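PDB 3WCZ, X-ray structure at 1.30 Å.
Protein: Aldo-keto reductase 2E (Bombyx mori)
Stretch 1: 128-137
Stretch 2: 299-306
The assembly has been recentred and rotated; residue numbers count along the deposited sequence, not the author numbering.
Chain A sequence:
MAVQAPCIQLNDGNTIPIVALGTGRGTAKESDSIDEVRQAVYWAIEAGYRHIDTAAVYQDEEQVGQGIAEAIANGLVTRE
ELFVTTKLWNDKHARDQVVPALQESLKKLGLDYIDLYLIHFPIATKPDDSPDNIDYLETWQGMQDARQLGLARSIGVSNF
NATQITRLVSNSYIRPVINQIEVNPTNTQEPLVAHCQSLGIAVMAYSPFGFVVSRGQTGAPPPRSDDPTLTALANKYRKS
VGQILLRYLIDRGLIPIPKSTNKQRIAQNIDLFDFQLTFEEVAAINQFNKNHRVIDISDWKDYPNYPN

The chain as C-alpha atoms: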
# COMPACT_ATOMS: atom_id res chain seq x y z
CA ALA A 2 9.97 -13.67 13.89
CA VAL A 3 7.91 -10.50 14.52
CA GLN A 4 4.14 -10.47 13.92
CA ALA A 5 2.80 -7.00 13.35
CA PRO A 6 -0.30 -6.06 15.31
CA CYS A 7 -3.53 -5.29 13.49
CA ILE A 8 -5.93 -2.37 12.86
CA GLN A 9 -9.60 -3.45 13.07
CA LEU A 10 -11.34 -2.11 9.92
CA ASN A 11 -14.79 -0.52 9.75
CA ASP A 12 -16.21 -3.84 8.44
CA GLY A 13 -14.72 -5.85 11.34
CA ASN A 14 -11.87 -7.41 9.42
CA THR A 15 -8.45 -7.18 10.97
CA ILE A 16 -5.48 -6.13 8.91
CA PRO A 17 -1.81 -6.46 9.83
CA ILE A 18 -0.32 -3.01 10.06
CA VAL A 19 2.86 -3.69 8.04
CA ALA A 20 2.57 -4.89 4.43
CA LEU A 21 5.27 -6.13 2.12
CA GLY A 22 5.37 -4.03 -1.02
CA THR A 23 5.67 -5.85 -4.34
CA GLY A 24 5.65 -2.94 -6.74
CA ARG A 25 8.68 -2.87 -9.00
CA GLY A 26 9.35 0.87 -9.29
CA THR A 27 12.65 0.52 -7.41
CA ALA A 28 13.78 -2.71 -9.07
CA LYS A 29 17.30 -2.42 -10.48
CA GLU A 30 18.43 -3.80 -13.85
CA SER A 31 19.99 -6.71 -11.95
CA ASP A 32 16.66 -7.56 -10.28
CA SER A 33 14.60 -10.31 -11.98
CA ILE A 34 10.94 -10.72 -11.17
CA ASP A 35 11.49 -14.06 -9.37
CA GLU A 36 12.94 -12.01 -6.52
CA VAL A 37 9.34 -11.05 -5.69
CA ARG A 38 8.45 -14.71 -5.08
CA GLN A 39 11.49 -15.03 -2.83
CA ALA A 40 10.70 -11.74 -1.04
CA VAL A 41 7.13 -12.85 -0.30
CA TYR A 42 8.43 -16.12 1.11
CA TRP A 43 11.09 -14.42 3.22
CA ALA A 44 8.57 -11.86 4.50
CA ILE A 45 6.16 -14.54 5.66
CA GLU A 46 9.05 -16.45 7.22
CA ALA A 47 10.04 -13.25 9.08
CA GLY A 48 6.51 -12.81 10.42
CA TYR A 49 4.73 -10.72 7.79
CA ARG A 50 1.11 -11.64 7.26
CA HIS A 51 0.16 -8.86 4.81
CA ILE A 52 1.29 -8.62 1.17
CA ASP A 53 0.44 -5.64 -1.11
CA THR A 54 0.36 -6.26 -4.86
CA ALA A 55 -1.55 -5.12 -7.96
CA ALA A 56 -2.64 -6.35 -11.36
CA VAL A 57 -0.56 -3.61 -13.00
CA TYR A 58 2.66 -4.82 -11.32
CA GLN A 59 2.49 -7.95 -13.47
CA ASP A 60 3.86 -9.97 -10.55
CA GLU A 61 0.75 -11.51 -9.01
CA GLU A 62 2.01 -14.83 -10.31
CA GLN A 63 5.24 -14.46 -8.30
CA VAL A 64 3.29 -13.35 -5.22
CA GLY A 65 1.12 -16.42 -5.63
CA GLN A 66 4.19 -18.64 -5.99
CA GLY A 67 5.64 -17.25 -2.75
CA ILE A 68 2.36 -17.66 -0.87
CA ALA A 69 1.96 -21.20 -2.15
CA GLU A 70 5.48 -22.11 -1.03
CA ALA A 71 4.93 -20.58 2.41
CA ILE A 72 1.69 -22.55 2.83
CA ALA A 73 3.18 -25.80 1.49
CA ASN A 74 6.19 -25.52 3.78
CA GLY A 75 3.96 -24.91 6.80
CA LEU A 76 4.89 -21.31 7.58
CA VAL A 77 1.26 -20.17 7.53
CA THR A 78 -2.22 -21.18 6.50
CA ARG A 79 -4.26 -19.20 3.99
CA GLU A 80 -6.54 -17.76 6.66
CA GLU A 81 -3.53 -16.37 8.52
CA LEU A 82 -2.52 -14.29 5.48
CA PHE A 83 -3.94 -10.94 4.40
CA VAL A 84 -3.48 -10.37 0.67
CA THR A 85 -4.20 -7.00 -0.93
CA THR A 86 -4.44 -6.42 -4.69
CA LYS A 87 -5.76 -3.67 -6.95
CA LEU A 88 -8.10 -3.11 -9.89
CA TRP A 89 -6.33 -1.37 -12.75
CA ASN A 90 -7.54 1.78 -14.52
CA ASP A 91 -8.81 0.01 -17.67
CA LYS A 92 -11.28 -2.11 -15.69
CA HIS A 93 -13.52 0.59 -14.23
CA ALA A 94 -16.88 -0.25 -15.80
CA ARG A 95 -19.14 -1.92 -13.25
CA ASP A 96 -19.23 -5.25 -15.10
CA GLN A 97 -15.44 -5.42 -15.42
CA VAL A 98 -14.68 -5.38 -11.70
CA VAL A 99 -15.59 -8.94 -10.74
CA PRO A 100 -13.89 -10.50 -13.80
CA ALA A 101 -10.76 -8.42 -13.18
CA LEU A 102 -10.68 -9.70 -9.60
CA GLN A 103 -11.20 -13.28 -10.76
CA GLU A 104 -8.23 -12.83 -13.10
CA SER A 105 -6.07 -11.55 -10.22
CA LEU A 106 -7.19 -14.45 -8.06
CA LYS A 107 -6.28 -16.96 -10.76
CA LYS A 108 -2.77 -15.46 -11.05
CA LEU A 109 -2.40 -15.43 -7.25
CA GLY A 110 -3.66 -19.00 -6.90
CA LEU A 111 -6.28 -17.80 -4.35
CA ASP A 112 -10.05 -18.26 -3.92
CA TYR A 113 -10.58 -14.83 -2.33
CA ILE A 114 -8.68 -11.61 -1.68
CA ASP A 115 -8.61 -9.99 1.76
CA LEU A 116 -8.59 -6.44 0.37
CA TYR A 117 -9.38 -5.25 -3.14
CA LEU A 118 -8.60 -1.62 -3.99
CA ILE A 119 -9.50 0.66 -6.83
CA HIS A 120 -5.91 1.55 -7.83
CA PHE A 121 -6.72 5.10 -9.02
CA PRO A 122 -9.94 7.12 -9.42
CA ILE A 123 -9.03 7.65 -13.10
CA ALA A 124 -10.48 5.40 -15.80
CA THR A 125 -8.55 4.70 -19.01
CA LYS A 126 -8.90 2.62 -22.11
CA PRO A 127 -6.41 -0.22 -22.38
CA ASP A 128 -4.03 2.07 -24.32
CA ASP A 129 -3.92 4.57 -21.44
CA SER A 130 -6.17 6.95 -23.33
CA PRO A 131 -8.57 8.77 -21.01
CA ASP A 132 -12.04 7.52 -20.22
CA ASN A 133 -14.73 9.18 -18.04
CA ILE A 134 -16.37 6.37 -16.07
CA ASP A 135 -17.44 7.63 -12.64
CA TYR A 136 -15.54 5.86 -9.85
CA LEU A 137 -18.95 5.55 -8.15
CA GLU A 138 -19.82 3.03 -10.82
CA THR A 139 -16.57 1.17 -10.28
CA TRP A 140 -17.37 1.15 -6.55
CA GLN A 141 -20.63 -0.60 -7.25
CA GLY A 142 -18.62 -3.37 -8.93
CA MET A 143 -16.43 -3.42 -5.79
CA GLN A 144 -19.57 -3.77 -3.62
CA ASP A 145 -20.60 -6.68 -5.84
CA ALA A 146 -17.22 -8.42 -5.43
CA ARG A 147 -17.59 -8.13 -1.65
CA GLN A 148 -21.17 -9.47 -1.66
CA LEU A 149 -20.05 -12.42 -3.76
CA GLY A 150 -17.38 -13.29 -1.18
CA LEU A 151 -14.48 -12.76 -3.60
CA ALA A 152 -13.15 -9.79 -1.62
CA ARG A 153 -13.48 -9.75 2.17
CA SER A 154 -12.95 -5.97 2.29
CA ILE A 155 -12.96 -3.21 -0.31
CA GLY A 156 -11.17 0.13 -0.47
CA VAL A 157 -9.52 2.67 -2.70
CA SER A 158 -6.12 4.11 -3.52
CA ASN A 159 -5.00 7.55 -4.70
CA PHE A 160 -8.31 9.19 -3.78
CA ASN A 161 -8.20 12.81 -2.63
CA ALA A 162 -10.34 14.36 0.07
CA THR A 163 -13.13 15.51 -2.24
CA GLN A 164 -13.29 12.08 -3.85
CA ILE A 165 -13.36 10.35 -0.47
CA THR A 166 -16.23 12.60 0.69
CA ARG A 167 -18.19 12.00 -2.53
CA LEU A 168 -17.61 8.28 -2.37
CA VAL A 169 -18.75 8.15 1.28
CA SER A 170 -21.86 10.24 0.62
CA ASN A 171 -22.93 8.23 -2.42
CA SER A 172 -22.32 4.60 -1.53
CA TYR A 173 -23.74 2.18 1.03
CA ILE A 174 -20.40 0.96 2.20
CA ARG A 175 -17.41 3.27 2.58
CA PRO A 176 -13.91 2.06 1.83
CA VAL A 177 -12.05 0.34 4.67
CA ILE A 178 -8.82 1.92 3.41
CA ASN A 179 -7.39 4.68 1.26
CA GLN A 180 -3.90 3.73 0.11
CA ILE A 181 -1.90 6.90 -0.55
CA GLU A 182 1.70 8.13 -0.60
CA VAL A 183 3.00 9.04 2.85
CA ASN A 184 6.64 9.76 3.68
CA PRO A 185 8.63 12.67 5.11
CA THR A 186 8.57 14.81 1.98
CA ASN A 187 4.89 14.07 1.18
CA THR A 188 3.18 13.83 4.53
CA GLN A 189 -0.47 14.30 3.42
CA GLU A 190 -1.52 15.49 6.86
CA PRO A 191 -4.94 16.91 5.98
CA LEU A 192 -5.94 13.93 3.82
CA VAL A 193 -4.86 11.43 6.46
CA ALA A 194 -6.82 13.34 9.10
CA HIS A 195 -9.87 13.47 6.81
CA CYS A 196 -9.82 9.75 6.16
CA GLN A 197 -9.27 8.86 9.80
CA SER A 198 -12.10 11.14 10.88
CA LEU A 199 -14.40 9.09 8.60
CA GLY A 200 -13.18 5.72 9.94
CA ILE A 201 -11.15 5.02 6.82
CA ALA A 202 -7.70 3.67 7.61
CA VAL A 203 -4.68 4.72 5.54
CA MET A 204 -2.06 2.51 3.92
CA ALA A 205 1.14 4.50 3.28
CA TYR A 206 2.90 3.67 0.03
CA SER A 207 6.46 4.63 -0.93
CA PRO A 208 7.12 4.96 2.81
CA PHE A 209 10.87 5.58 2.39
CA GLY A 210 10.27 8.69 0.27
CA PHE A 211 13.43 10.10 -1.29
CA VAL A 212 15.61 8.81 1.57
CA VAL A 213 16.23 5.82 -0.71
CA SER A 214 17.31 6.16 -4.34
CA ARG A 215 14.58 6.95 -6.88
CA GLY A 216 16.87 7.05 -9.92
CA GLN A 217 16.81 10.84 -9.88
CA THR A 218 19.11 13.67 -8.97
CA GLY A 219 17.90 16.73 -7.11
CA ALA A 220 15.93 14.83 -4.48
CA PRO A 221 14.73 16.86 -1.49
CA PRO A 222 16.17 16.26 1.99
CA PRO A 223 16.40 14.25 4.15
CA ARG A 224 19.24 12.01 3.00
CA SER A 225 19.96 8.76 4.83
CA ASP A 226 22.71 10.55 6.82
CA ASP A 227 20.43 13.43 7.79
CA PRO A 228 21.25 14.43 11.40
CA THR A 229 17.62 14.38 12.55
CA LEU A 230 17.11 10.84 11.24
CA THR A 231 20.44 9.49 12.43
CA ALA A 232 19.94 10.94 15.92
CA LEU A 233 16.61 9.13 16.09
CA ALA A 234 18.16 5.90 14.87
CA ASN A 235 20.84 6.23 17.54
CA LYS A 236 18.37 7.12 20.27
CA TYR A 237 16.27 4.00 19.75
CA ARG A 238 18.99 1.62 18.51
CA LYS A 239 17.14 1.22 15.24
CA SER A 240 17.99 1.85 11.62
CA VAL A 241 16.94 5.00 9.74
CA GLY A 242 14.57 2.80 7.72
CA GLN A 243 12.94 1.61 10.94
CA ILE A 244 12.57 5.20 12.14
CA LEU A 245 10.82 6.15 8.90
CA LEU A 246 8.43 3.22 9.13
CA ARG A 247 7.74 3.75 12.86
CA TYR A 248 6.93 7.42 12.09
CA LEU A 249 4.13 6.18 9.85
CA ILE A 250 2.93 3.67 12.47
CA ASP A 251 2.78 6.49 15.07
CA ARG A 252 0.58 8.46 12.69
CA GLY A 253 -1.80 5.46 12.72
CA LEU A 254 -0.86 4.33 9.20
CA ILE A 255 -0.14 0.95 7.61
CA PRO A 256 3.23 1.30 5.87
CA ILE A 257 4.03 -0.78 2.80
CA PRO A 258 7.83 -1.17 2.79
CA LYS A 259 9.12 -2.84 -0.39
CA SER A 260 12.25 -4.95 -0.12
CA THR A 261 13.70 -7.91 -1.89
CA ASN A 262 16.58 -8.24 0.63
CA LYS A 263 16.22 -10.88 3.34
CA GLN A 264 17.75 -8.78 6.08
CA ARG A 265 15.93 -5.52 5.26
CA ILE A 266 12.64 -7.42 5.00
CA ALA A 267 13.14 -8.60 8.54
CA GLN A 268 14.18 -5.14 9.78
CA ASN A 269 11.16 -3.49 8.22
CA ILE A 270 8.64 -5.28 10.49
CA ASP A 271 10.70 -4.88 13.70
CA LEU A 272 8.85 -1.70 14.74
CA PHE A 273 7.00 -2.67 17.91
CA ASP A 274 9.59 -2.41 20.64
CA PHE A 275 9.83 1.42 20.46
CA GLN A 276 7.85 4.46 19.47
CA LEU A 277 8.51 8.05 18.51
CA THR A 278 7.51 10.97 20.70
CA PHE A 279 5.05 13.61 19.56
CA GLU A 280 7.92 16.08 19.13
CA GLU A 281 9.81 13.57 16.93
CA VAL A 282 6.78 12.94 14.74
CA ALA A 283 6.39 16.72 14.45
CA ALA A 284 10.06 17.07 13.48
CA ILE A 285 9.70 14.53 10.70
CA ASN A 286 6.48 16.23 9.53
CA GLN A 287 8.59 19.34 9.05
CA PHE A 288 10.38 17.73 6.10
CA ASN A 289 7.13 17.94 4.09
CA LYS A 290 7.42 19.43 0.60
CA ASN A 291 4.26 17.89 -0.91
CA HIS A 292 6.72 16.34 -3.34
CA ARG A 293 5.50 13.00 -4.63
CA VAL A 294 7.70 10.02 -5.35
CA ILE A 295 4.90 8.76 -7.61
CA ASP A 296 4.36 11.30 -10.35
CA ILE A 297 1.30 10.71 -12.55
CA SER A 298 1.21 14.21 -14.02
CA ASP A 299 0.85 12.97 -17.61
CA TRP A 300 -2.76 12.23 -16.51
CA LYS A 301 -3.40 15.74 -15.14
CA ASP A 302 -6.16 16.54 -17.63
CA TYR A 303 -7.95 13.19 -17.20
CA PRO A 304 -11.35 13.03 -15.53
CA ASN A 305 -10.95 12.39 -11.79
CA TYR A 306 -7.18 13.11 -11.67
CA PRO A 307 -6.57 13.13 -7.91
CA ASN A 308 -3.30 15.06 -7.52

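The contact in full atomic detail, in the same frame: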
# COMPACT_ATOMS: atom_id res chain seq x y z
N ASP A 128 -5.21 1.37 -23.80
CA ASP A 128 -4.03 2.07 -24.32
C ASP A 128 -3.65 3.31 -23.52
O ASP A 128 -2.83 4.12 -23.98
CB ASP A 128 -4.24 2.45 -25.79
CG ASP A 128 -5.42 3.38 -26.00
OD1 ASP A 128 -6.03 3.81 -25.00
OD2 ASP A 128 -5.76 3.69 -27.16
N ASP A 129 -4.23 3.46 -22.33
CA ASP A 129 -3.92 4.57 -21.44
C ASP A 129 -4.56 5.87 -21.90
O ASP A 129 -4.35 6.92 -21.29
CB ASP A 129 -2.40 4.76 -21.28
CG ASP A 129 -1.89 4.36 -19.90
OD1 ASP A 129 -2.65 4.50 -18.92
OD2 ASP A 129 -0.73 3.90 -19.81
N SER A 130 -5.36 5.80 -22.96
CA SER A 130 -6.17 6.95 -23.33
C SER A 130 -7.30 7.17 -22.31
O SER A 130 -7.83 6.23 -21.71
CB SER A 130 -6.71 6.85 -24.77
OG SER A 130 -7.71 5.87 -24.93
N PRO A 131 -7.65 8.43 -22.10
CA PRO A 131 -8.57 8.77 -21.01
C PRO A 131 -9.97 8.23 -21.25
O PRO A 131 -10.44 8.14 -22.39
CB PRO A 131 -8.60 10.30 -21.04
CG PRO A 131 -8.24 10.63 -22.48
CD PRO A 131 -7.19 9.62 -22.83
N ASP A 132 -10.63 7.84 -20.18
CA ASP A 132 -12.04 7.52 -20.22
C ASP A 132 -12.69 8.34 -19.08
O ASP A 132 -11.97 9.03 -18.31
CB ASP A 132 -12.24 6.00 -20.08
CG ASP A 132 -13.58 5.52 -20.62
OD1 ASP A 132 -14.44 6.36 -21.00
OD2 ASP A 132 -13.78 4.29 -20.67
N ASN A 133 -14.01 8.30 -18.99
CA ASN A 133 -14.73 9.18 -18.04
C ASN A 133 -15.73 8.46 -17.14
O ASN A 133 -16.65 9.08 -16.59
CB ASN A 133 -15.44 10.31 -18.79
CG ASN A 133 -16.40 9.78 -19.83
OD1 ASN A 133 -16.76 8.60 -19.83
ND2 ASN A 133 -16.82 10.66 -20.75
N ILE A 134 -15.55 7.16 -16.98
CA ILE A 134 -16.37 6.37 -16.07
C ILE A 134 -16.26 6.92 -14.64
O ILE A 134 -15.17 7.12 -14.12
CB ILE A 134 -15.92 4.88 -16.09
CG1 ILE A 134 -16.00 4.32 -17.52
CG2 ILE A 134 -16.78 4.04 -15.14
CD1 ILE A 134 -15.42 2.93 -17.67
N ASP A 135 -17.40 7.18 -14.02
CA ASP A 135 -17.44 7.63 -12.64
C ASP A 135 -16.95 6.50 -11.73
O ASP A 135 -17.36 5.35 -11.85
CB ASP A 135 -18.89 7.98 -12.32
CG ASP A 135 -19.07 8.75 -11.04
OD1 ASP A 135 -18.16 8.81 -10.17
OD2 ASP A 135 -20.18 9.31 -10.87
N TYR A 136 -16.05 6.85 -10.81
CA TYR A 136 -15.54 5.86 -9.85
C TYR A 136 -16.67 5.37 -8.95
O TYR A 136 -16.55 4.32 -8.33
CB TYR A 136 -14.35 6.41 -9.02
CG TYR A 136 -14.67 7.70 -8.32
CD1 TYR A 136 -15.43 7.70 -7.16
CD2 TYR A 136 -14.23 8.92 -8.80
CE1 TYR A 136 -15.77 8.87 -6.53
CE2 TYR A 136 -14.57 10.11 -8.19
CZ TYR A 136 -15.34 10.08 -7.04
OH TYR A 136 -15.69 11.26 -6.45
N LEU A 137 -17.80 6.08 -8.89
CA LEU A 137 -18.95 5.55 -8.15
C LEU A 137 -19.49 4.29 -8.80
O LEU A 137 -19.98 3.38 -8.13
CB LEU A 137 -20.08 6.58 -8.02
CG LEU A 137 -19.81 7.82 -7.21
CD1 LEU A 137 -21.07 8.65 -7.24
CD2 LEU A 137 -19.42 7.49 -5.78
N ASP A 299 1.30 13.12 -16.22
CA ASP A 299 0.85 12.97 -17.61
C ASP A 299 -0.68 12.82 -17.69
O ASP A 299 -1.26 13.01 -18.76
CB ASP A 299 1.48 11.76 -18.30
CG ASP A 299 2.94 11.97 -18.69
OD1 ASP A 299 3.46 13.09 -18.53
OD2 ASP A 299 3.56 10.99 -19.16
N TRP A 300 -1.32 12.46 -16.57
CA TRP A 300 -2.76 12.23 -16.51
C TRP A 300 -3.52 13.45 -15.95
O TRP A 300 -4.71 13.34 -15.66
CB TRP A 300 -3.09 11.02 -15.62
CG TRP A 300 -2.63 9.67 -16.12
CD1 TRP A 300 -2.35 9.32 -17.41
CD2 TRP A 300 -2.42 8.49 -15.32
NE1 TRP A 300 -1.97 7.99 -17.46
CE2 TRP A 300 -1.99 7.47 -16.19
CE3 TRP A 300 -2.53 8.21 -13.96
CZ2 TRP A 300 -1.71 6.18 -15.74
CZ3 TRP A 300 -2.23 6.93 -13.52
CH2 TRP A 300 -1.82 5.95 -14.40
N LYS A 301 -2.85 14.59 -15.82
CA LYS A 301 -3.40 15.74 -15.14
C LYS A 301 -4.73 16.22 -15.70
O LYS A 301 -5.57 16.73 -14.94
CB LYS A 301 -2.36 16.86 -15.15
CG LYS A 301 -2.64 18.00 -14.20
CD LYS A 301 -1.42 18.93 -14.14
CE LYS A 301 -0.70 18.83 -12.80
NZ LYS A 301 0.41 19.83 -12.71
N ASP A 302 -4.93 16.05 -17.01
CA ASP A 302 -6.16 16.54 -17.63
C ASP A 302 -7.24 15.46 -17.69
O ASP A 302 -8.32 15.71 -18.23
CB ASP A 302 -5.93 17.10 -19.04
CG ASP A 302 -7.07 17.97 -19.52
OD1 ASP A 302 -7.46 18.87 -18.76
OD2 ASP A 302 -7.59 17.76 -20.66
N TYR A 303 -6.96 14.27 -17.17
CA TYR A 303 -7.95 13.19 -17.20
C TYR A 303 -9.05 13.42 -16.18
O TYR A 303 -8.79 13.92 -15.06
CB TYR A 303 -7.30 11.84 -16.88
CG TYR A 303 -6.44 11.23 -17.98
CD1 TYR A 303 -5.71 12.02 -18.87
CD2 TYR A 303 -6.36 9.86 -18.12
CE1 TYR A 303 -4.93 11.45 -19.88
CE2 TYR A 303 -5.58 9.28 -19.11
CZ TYR A 303 -4.87 10.08 -19.98
OH TYR A 303 -4.09 9.47 -20.97
N PRO A 304 -10.28 13.01 -16.53
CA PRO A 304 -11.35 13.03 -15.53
C PRO A 304 -10.91 12.32 -14.26
O PRO A 304 -10.31 11.25 -14.34
CB PRO A 304 -12.49 12.28 -16.22
CG PRO A 304 -12.29 12.61 -17.68
CD PRO A 304 -10.78 12.61 -17.86
N ASN A 305 -11.20 12.96 -13.13
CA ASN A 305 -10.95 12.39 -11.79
C ASN A 305 -9.46 12.28 -11.43
O ASN A 305 -9.08 11.58 -10.47
CB ASN A 305 -11.67 11.04 -11.65
CG ASN A 305 -13.19 11.14 -11.90
OD1 ASN A 305 -13.74 10.42 -12.75
ND2 ASN A 305 -13.84 12.04 -11.21
N TYR A 306 -8.58 13.01 -12.11
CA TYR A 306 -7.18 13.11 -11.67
C TYR A 306 -7.16 13.58 -10.22
O TYR A 306 -7.79 14.58 -9.89
CB TYR A 306 -6.42 14.07 -12.57
CG TYR A 306 -4.97 14.25 -12.22
CD1 TYR A 306 -4.04 13.28 -12.57
CD2 TYR A 306 -4.52 15.39 -11.56
CE1 TYR A 306 -2.71 13.45 -12.30
CE2 TYR A 306 -3.18 15.56 -11.28
CZ TYR A 306 -2.28 14.58 -11.64
OH TYR A 306 -0.93 14.74 -11.37

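A single tyrosine, Tyr-303, grips the facing stretch in two ways at once: its hydroxyl closes a short hydrogen bond while a proline lies flat against its ring. The bond runs from Tyr-303 OH to the backbone oxygen Asp-129 O at 2.6 Å, and it is the only hydrogen bond between the two stretches. The acceptor lies at the ring edge, near its plane, where a phenolic proton can point, so the face remains free for other company. Pro-131 takes it: its CB stands 3.6 Å from the centroid of the Tyr-303 ring and only 8° off the ring normal, a CH-pi contact of nearly ideal alignment. The example illustrates a general principle, that an aromatic side chain can use its polar tip and its apolar face independently to hold a passing segment of chain.

Each stretch also has its own internal hydrogen bonds, which in stretch 2 form part of two successive turns. In stretch 2, a type I turn from Trp-300 to Tyr-303 is closed by Tyr-303 N to Trp-300 O (2.9 Å), and a type II turn follows directly, from Tyr-303 to Tyr-306. In stretch 1, Asp-128 OD1 accepts from both Ser-130 OG (2.7 Å) and Ser-130 N (2.9 Å), tying together the residues that flank Asp-129.

Beyond the tyrosine, the contact is mostly van der Waals packing. Pro-304 points toward stretch 1, its CG 3.6 Å from Asp-132 O and 4.1 Å from Asn-133 CB. Farther along, Asn-305 ND2 approaches the edge of the Tyr-136 ring, 3.7 Å from Tyr-136 CE2, and so does not sit over the face as Pro-131 does at Tyr-303. Tyr-136 begins a helix capped by Asp-135, whose OD1 accepts from Leu-137 N at 3.0 Å. Altogether 400 Å² is buried, counting both sides, across at least 169 residues of sequence.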